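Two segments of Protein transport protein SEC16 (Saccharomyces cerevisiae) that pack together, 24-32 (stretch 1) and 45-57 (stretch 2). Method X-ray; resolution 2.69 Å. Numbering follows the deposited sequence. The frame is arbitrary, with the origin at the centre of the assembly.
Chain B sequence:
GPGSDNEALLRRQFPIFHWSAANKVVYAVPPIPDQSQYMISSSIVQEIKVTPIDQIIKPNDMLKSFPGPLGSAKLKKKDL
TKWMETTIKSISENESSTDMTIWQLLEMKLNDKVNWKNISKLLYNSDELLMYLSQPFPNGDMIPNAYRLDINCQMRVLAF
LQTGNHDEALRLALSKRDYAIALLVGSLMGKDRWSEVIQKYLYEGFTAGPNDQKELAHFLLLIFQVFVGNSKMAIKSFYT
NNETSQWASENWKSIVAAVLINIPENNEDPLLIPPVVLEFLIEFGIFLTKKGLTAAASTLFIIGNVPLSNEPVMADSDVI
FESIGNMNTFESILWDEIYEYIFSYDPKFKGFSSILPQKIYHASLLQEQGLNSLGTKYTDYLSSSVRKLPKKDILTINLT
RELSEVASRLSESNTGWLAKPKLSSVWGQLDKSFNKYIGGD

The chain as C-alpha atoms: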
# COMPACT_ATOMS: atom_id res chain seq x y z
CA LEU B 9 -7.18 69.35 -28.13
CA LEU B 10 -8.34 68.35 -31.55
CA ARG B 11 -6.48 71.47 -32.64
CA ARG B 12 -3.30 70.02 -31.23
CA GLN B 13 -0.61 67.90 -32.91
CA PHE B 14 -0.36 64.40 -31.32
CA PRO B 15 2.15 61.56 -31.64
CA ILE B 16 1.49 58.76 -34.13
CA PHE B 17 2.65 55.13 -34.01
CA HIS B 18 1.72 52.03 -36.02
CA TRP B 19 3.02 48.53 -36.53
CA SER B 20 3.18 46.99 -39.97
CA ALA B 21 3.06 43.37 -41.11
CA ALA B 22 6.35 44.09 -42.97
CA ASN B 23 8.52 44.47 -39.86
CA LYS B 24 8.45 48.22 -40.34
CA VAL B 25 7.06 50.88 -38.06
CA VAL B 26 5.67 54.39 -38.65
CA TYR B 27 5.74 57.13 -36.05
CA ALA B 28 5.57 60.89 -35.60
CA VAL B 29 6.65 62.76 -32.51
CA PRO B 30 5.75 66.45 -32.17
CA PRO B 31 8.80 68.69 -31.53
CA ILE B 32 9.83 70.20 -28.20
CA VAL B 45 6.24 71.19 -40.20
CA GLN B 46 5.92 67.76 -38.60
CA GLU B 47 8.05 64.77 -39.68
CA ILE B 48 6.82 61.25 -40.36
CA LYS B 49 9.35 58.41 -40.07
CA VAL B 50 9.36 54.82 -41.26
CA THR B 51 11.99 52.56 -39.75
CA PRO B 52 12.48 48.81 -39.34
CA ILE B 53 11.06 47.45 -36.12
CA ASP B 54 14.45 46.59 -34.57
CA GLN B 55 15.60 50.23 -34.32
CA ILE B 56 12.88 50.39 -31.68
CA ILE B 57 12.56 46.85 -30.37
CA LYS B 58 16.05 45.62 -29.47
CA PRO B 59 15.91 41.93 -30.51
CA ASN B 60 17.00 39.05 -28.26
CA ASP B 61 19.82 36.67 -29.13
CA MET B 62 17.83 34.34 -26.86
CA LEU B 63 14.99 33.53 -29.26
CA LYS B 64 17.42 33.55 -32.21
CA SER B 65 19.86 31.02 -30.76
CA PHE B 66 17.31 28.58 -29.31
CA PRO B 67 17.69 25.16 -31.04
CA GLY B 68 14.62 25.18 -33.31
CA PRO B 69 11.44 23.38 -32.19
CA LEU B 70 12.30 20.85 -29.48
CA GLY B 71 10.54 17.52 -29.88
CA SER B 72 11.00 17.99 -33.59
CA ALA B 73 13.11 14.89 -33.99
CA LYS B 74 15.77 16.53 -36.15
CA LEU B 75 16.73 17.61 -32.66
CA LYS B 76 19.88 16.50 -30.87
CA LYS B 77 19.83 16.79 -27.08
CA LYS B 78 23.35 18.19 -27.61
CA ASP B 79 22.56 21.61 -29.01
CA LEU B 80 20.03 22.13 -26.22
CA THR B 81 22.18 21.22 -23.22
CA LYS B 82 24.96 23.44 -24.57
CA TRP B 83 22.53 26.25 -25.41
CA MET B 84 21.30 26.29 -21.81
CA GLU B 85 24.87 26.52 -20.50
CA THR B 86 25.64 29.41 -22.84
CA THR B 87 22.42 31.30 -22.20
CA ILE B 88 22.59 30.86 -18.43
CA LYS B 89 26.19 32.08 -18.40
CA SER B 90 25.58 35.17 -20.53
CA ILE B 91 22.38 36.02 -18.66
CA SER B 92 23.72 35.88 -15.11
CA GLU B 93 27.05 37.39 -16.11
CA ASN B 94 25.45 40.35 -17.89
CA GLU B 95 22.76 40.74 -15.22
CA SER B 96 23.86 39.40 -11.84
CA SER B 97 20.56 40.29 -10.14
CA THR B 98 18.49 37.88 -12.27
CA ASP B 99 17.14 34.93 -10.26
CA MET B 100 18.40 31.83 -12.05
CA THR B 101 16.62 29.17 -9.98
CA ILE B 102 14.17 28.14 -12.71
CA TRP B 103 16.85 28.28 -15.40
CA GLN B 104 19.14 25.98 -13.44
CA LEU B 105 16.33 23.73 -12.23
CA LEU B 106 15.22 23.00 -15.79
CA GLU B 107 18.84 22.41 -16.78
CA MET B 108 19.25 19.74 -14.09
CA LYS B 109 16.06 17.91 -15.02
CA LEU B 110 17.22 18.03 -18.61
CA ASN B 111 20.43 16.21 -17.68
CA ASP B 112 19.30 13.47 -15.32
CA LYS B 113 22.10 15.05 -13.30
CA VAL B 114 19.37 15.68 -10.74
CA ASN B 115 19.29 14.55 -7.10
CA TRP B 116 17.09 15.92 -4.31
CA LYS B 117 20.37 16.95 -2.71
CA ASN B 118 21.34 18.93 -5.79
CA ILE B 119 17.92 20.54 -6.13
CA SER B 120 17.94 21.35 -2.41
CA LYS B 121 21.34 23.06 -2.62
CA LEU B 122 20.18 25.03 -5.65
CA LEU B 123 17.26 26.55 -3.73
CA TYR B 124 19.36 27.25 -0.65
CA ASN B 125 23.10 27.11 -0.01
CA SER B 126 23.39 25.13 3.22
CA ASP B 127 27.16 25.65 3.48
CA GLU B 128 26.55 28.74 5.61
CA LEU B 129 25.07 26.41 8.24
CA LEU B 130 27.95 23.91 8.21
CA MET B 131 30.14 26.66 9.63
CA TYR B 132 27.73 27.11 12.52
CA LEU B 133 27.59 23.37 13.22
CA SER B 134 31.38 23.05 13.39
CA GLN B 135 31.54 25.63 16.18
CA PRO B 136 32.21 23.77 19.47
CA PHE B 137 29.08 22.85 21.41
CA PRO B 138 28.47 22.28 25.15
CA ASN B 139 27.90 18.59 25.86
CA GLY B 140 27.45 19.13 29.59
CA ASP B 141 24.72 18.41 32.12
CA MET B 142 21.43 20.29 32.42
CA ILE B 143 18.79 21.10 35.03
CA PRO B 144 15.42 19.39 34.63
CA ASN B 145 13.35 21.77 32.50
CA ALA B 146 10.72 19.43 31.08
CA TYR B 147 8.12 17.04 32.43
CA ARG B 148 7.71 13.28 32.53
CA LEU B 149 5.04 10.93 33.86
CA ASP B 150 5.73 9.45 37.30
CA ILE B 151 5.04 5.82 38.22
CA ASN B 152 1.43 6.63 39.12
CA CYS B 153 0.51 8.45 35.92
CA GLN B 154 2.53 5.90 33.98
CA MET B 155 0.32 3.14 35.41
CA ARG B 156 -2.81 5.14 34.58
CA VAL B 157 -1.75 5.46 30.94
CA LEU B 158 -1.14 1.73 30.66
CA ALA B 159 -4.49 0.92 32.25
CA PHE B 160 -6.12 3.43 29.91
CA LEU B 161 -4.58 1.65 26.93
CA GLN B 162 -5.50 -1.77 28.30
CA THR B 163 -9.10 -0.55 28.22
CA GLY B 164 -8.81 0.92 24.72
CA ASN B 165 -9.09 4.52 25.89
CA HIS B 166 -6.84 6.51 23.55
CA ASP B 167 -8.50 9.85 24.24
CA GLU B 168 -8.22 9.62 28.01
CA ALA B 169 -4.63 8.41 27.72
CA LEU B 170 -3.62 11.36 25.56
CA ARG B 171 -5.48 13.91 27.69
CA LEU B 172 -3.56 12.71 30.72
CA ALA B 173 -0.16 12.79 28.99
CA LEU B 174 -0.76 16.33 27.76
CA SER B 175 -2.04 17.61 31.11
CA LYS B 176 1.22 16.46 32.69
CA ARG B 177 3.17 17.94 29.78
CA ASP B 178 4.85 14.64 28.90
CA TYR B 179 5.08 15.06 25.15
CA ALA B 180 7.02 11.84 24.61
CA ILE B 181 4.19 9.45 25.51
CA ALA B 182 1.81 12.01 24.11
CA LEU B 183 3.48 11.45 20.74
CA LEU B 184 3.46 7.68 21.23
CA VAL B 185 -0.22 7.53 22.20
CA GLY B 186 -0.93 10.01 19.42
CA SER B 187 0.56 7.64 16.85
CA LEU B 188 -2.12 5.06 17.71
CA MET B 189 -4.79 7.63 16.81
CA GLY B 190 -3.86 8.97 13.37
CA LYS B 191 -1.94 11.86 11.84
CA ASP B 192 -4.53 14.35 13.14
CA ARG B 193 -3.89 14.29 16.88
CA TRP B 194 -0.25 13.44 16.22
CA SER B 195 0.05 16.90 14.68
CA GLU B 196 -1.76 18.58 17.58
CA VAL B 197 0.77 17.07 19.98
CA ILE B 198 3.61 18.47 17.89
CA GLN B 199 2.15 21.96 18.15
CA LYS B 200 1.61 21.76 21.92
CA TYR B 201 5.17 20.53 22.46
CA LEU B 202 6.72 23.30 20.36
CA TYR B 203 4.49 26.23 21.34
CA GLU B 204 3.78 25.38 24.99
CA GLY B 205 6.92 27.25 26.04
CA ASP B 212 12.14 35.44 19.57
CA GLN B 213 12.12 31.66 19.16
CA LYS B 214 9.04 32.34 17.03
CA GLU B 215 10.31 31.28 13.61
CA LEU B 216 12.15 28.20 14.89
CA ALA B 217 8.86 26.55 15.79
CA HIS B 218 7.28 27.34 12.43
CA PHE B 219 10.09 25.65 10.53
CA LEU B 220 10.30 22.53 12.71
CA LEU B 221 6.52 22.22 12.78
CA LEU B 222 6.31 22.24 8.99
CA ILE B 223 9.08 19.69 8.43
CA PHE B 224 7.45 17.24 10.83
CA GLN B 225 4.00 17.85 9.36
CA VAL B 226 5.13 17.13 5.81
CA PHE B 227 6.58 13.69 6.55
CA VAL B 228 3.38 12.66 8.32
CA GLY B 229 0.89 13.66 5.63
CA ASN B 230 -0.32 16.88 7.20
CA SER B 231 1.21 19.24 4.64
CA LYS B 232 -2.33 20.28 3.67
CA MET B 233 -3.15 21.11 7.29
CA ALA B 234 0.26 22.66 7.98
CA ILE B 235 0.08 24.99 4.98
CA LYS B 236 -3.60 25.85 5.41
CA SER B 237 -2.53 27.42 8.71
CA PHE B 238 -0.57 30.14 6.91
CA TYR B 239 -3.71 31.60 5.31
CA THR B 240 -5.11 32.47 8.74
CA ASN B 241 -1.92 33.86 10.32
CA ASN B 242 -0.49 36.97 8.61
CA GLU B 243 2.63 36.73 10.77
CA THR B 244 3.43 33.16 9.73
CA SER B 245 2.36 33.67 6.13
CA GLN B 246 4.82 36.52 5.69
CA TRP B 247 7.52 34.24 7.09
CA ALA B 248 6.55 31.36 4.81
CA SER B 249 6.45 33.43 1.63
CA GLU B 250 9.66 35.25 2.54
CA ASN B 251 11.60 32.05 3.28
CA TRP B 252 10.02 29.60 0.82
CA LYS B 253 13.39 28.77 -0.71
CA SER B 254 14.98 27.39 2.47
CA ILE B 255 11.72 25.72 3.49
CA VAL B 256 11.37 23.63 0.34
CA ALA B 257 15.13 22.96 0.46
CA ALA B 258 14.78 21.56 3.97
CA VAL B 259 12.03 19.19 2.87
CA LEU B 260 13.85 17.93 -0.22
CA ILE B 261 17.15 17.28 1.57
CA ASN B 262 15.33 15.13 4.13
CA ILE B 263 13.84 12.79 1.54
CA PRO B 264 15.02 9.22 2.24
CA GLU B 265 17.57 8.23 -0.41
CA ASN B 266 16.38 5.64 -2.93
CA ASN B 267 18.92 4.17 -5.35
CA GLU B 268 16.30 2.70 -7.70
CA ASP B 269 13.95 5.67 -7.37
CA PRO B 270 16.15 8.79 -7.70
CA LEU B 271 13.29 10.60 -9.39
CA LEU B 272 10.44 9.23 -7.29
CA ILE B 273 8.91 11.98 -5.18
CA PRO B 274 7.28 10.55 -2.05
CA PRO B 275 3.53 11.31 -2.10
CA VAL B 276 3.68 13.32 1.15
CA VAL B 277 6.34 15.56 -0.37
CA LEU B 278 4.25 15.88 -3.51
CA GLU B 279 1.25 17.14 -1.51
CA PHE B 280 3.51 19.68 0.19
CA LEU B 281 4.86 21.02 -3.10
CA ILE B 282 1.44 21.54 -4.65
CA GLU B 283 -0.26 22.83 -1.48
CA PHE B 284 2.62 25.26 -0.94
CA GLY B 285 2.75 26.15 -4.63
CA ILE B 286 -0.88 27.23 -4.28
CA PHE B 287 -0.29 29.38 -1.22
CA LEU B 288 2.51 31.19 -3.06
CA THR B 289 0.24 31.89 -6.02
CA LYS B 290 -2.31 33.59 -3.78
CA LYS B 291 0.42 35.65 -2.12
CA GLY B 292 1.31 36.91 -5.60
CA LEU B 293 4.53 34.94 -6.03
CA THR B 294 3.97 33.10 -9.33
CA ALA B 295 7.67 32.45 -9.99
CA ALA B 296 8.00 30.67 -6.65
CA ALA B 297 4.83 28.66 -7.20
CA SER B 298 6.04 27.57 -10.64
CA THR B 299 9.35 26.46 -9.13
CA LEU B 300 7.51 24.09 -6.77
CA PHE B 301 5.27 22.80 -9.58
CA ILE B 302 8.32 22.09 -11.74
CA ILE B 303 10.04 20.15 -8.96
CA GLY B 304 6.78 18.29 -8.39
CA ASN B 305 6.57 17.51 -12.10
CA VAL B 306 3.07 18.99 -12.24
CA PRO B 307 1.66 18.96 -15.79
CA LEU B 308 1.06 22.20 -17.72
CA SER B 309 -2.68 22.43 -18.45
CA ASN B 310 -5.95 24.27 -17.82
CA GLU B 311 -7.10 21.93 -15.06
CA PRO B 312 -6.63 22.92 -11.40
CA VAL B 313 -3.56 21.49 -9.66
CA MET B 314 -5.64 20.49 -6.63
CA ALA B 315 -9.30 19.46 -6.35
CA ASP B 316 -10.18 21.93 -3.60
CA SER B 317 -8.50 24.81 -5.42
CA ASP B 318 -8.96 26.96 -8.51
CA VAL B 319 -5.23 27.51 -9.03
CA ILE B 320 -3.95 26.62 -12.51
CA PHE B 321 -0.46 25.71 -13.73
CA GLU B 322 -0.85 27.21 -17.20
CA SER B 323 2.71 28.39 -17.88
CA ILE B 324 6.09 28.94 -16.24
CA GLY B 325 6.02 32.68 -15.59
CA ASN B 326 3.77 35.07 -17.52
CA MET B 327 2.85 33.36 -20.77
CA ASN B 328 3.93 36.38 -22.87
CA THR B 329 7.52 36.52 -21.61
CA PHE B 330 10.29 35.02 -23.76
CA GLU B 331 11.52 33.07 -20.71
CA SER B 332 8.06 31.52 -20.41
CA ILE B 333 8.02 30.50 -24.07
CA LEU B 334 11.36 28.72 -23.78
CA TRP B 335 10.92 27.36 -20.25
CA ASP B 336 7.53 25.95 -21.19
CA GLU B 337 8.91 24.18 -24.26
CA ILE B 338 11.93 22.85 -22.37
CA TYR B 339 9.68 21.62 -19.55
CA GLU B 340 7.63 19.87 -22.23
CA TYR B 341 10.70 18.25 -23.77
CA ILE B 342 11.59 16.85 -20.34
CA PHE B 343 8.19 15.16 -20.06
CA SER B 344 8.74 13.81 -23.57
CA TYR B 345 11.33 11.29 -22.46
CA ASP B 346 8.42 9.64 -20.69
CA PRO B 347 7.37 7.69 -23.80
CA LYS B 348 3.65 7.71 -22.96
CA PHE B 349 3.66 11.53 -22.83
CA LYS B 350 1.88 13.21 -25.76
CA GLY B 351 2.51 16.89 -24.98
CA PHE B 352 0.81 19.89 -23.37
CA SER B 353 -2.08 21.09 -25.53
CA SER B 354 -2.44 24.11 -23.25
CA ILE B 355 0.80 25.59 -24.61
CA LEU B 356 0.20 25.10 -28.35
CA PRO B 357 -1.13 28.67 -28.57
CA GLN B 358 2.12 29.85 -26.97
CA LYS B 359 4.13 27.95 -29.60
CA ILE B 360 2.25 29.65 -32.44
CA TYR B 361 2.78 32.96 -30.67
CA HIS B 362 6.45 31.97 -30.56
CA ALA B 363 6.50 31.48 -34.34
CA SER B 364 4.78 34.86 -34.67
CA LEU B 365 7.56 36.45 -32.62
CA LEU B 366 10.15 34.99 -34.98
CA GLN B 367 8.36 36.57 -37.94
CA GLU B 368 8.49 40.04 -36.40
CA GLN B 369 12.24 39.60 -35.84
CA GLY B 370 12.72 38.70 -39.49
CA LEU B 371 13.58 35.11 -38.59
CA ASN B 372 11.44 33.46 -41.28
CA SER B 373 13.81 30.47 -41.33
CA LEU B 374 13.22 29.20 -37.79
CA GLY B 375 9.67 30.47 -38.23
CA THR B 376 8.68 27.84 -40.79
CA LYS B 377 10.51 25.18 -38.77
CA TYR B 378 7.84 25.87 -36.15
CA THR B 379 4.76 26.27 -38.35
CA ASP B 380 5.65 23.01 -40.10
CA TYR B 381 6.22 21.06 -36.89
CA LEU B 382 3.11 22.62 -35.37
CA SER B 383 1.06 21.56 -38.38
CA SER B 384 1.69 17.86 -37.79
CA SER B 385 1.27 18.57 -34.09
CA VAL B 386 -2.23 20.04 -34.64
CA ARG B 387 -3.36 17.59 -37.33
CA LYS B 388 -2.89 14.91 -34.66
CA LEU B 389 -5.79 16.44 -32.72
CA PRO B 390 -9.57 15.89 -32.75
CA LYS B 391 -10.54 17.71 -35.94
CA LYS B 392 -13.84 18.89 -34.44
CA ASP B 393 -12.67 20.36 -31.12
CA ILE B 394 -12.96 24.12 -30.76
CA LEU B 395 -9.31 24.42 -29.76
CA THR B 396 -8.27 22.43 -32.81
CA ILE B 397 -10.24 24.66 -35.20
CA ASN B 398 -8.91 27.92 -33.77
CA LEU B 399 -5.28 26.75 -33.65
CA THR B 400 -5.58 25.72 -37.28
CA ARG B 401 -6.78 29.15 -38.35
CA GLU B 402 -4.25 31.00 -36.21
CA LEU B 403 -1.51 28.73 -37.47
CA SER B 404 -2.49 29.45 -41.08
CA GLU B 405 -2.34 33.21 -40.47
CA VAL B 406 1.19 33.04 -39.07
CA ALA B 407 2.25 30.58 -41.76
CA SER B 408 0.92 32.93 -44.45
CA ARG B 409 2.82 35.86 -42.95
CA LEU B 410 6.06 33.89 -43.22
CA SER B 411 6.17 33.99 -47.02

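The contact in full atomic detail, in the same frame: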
# COMPACT_ATOMS: atom_id res chain seq x y z
N LYS B 24 8.14 46.80 -40.33
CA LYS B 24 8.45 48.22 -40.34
C LYS B 24 7.54 48.90 -39.33
O LYS B 24 6.53 48.35 -38.90
CB LYS B 24 8.21 48.82 -41.73
CG LYS B 24 9.11 48.29 -42.84
CD LYS B 24 8.86 49.11 -44.09
CE LYS B 24 9.66 48.65 -45.30
NZ LYS B 24 9.32 49.49 -46.49
N VAL B 25 7.90 50.11 -38.95
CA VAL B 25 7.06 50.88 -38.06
C VAL B 25 6.95 52.31 -38.59
O VAL B 25 7.85 52.79 -39.27
CB VAL B 25 7.61 50.82 -36.61
CG1 VAL B 25 7.64 52.18 -35.96
CG2 VAL B 25 6.81 49.83 -35.78
N VAL B 26 5.84 52.98 -38.30
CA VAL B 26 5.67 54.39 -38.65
C VAL B 26 5.38 55.16 -37.38
O VAL B 26 4.51 54.75 -36.59
CB VAL B 26 4.45 54.63 -39.56
CG1 VAL B 26 4.44 56.08 -40.05
CG2 VAL B 26 4.46 53.69 -40.72
N TYR B 27 6.07 56.27 -37.18
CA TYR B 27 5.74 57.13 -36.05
C TYR B 27 5.97 58.60 -36.35
O TYR B 27 6.66 58.95 -37.31
CB TYR B 27 6.51 56.73 -34.79
CG TYR B 27 8.00 56.88 -34.92
CD1 TYR B 27 8.63 58.06 -34.57
CD2 TYR B 27 8.78 55.84 -35.40
CE1 TYR B 27 10.00 58.21 -34.69
CE2 TYR B 27 10.14 55.98 -35.53
CZ TYR B 27 10.75 57.16 -35.17
OH TYR B 27 12.11 57.28 -35.30
N ALA B 28 5.36 59.45 -35.53
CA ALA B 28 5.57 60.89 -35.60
C ALA B 28 5.56 61.41 -34.18
O ALA B 28 4.69 61.07 -33.39
CB ALA B 28 4.49 61.56 -36.43
N VAL B 29 6.55 62.23 -33.85
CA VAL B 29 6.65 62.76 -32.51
C VAL B 29 6.78 64.27 -32.61
O VAL B 29 7.77 64.77 -33.15
CB VAL B 29 7.84 62.16 -31.75
CG1 VAL B 29 7.81 62.61 -30.30
CG2 VAL B 29 7.79 60.65 -31.83
N PRO B 30 5.76 64.99 -32.13
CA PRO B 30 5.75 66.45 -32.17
C PRO B 30 6.97 67.03 -31.47
O PRO B 30 7.41 66.47 -30.47
CB PRO B 30 4.46 66.81 -31.44
CG PRO B 30 3.56 65.64 -31.75
CD PRO B 30 4.48 64.45 -31.65
N PRO B 31 7.49 68.16 -31.98
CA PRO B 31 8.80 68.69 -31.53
C PRO B 31 8.70 69.51 -30.24
O PRO B 31 7.64 70.08 -29.92
CB PRO B 31 9.20 69.59 -32.67
CG PRO B 31 7.75 70.26 -33.13
CD PRO B 31 6.82 69.02 -32.99
N ILE B 32 9.79 69.51 -29.48
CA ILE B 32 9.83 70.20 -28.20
C ILE B 32 9.83 71.72 -28.38
O ILE B 32 10.86 72.35 -28.56
CB ILE B 32 11.05 69.77 -27.37
N VAL B 45 5.13 71.99 -39.71
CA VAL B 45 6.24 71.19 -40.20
C VAL B 45 6.54 70.02 -39.28
O VAL B 45 7.43 70.09 -38.43
CB VAL B 45 7.52 72.05 -40.36
N GLN B 46 5.79 68.93 -39.45
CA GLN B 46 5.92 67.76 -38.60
C GLN B 46 6.36 66.51 -39.38
O GLN B 46 5.72 66.14 -40.37
CB GLN B 46 4.60 67.47 -37.90
CG GLN B 46 4.49 66.06 -37.39
CD GLN B 46 5.39 65.81 -36.21
OE1 GLN B 46 6.59 65.60 -36.36
NE2 GLN B 46 4.81 65.83 -35.02
N GLU B 47 7.43 65.86 -38.92
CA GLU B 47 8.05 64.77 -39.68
C GLU B 47 7.46 63.39 -39.40
O GLU B 47 7.24 63.01 -38.25
CB GLU B 47 9.56 64.74 -39.47
CG GLU B 47 10.31 65.87 -40.15
CD GLU B 47 11.81 65.75 -40.00
OE1 GLU B 47 12.55 66.39 -40.78
OE2 GLU B 47 12.25 65.00 -39.10
N ILE B 48 7.23 62.64 -40.47
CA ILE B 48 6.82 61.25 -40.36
C ILE B 48 7.99 60.33 -40.70
O ILE B 48 8.70 60.55 -41.68
CB ILE B 48 5.64 60.98 -41.29
CG1 ILE B 48 4.45 61.84 -40.88
CG2 ILE B 48 5.25 59.52 -41.26
CD1 ILE B 48 3.32 61.76 -41.84
N LYS B 49 8.22 59.32 -39.87
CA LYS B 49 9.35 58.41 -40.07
C LYS B 49 8.92 56.95 -40.19
O LYS B 49 8.00 56.48 -39.51
CB LYS B 49 10.39 58.55 -38.95
CG LYS B 49 10.95 59.95 -38.85
CD LYS B 49 11.88 60.12 -37.66
CE LYS B 49 12.27 61.59 -37.52
NZ LYS B 49 13.43 61.80 -36.62
N VAL B 50 9.61 56.23 -41.06
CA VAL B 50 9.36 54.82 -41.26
C VAL B 50 10.66 54.06 -41.12
O VAL B 50 11.55 54.15 -41.96
CB VAL B 50 8.76 54.56 -42.65
CG1 VAL B 50 8.71 53.07 -42.93
CG2 VAL B 50 7.39 55.20 -42.73
N THR B 51 10.78 53.31 -40.03
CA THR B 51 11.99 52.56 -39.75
C THR B 51 11.69 51.10 -39.42
O THR B 51 10.61 50.78 -38.93
CB THR B 51 12.78 53.19 -38.60
OG1 THR B 51 13.85 52.32 -38.23
CG2 THR B 51 11.88 53.39 -37.40
N PRO B 52 12.65 50.21 -39.70
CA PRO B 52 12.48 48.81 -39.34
C PRO B 52 12.22 48.68 -37.85
O PRO B 52 12.61 49.54 -37.06
CB PRO B 52 13.83 48.20 -39.70
CG PRO B 52 14.31 49.05 -40.83
CD PRO B 52 13.89 50.44 -40.46
N ILE B 53 11.56 47.60 -37.48
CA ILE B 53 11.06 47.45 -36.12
C ILE B 53 12.21 47.39 -35.10
O ILE B 53 12.09 47.91 -34.00
CB ILE B 53 10.10 46.24 -36.04
CG1 ILE B 53 9.46 46.14 -34.66
CG2 ILE B 53 10.81 44.95 -36.45
CD1 ILE B 53 8.34 45.11 -34.60
N ASP B 54 13.33 46.80 -35.50
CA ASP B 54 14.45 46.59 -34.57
C ASP B 54 15.29 47.82 -34.19
O ASP B 54 16.21 47.71 -33.38
CB ASP B 54 15.36 45.46 -35.06
CG ASP B 54 15.93 45.72 -36.43
OD1 ASP B 54 16.04 46.90 -36.83
OD2 ASP B 54 16.28 44.73 -37.11
N GLN B 55 14.99 48.98 -34.77
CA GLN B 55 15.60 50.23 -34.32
C GLN B 55 14.77 50.78 -33.17
O GLN B 55 14.97 51.90 -32.71
CB GLN B 55 15.66 51.27 -35.43
CG GLN B 55 16.04 50.73 -36.80
CD GLN B 55 17.50 50.38 -36.91
OE1 GLN B 55 18.23 50.37 -35.92
NE2 GLN B 55 17.95 50.09 -38.13
N ILE B 56 13.81 49.98 -32.72
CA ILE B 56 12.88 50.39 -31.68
C ILE B 56 12.71 49.26 -30.67
O ILE B 56 12.69 49.47 -29.46
CB ILE B 56 11.52 50.75 -32.29
CG1 ILE B 56 11.68 51.91 -33.27
CG2 ILE B 56 10.52 51.09 -31.20
CD1 ILE B 56 10.39 52.39 -33.86
N ILE B 57 12.60 48.04 -31.20
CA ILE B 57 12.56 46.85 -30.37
C ILE B 57 13.90 46.13 -30.50
O ILE B 57 14.15 45.44 -31.49
CB ILE B 57 11.42 45.90 -30.80
CG1 ILE B 57 10.08 46.40 -30.26
CG2 ILE B 57 11.68 44.48 -30.33
CD1 ILE B 57 8.92 45.43 -30.50

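Two neighbouring antiparallel strands must satisfy their backbones and also fit their side chains together, and this pair from SEC16 illustrates both demands. Strands 24-28 and 48-52 run at 155° to one another, with their axes 4.6 Å apart at closest approach. Val25 and Thr51 form one hydrogen-bonded pair, Val25 N donating to Thr51 O (2.8 Å) and Thr51 N to Val25 O (3.1 Å). Two residues along, Tyr27 N reaches Lys49 O and Lys49 N reaches Tyr27 O, each at 3.0 Å. Between these two hydrogen-bonded pairs the chains draw closer, and the Val26 and Val50 CA atoms lie 4.5 Å apart. Here CA-H groups fill the spaces that amides leave: Val26 CA approaches Lys49 O, and Val50 CA approaches Val25 O, both at 3.2 Å.

Alternation then sorts the side chains. On the face carrying Val25, Tyr27, Lys49 and Thr51, the tyrosine ring is the dominant bump. Its chi1 of 64° (p) swings the ring across the neighbouring strand, where Lys49 CB covers one ring face and Thr51 CG2 meets the edge, 3.6 Å from Tyr27 CE2. After the short 3-10 turn at 53-55, Ile56 comes back over this same face. Ile56 CD1 rests against both neighbours, 3.5 Å from Val25 CG1 and 4.0 Å from Tyr27 CE2.

The face carrying Val26 and Val50 has no aromatic ring in this pair. Val26 CG1 lies 3.7 Å from Ile48 CG2 and 4.1 Å from Val50 CG2, and Val26 CG2 lies 3.9 Å from Val50 CG2, so both methyls meet Val50 and CG1 meets Ile48 as well. Beyond Val26, Ala28 points toward the other stretch, and its CB sits 3.6 Å from Glu47 O. Past the strands, the side chain of Gln46 reaches across to pack against Pro30.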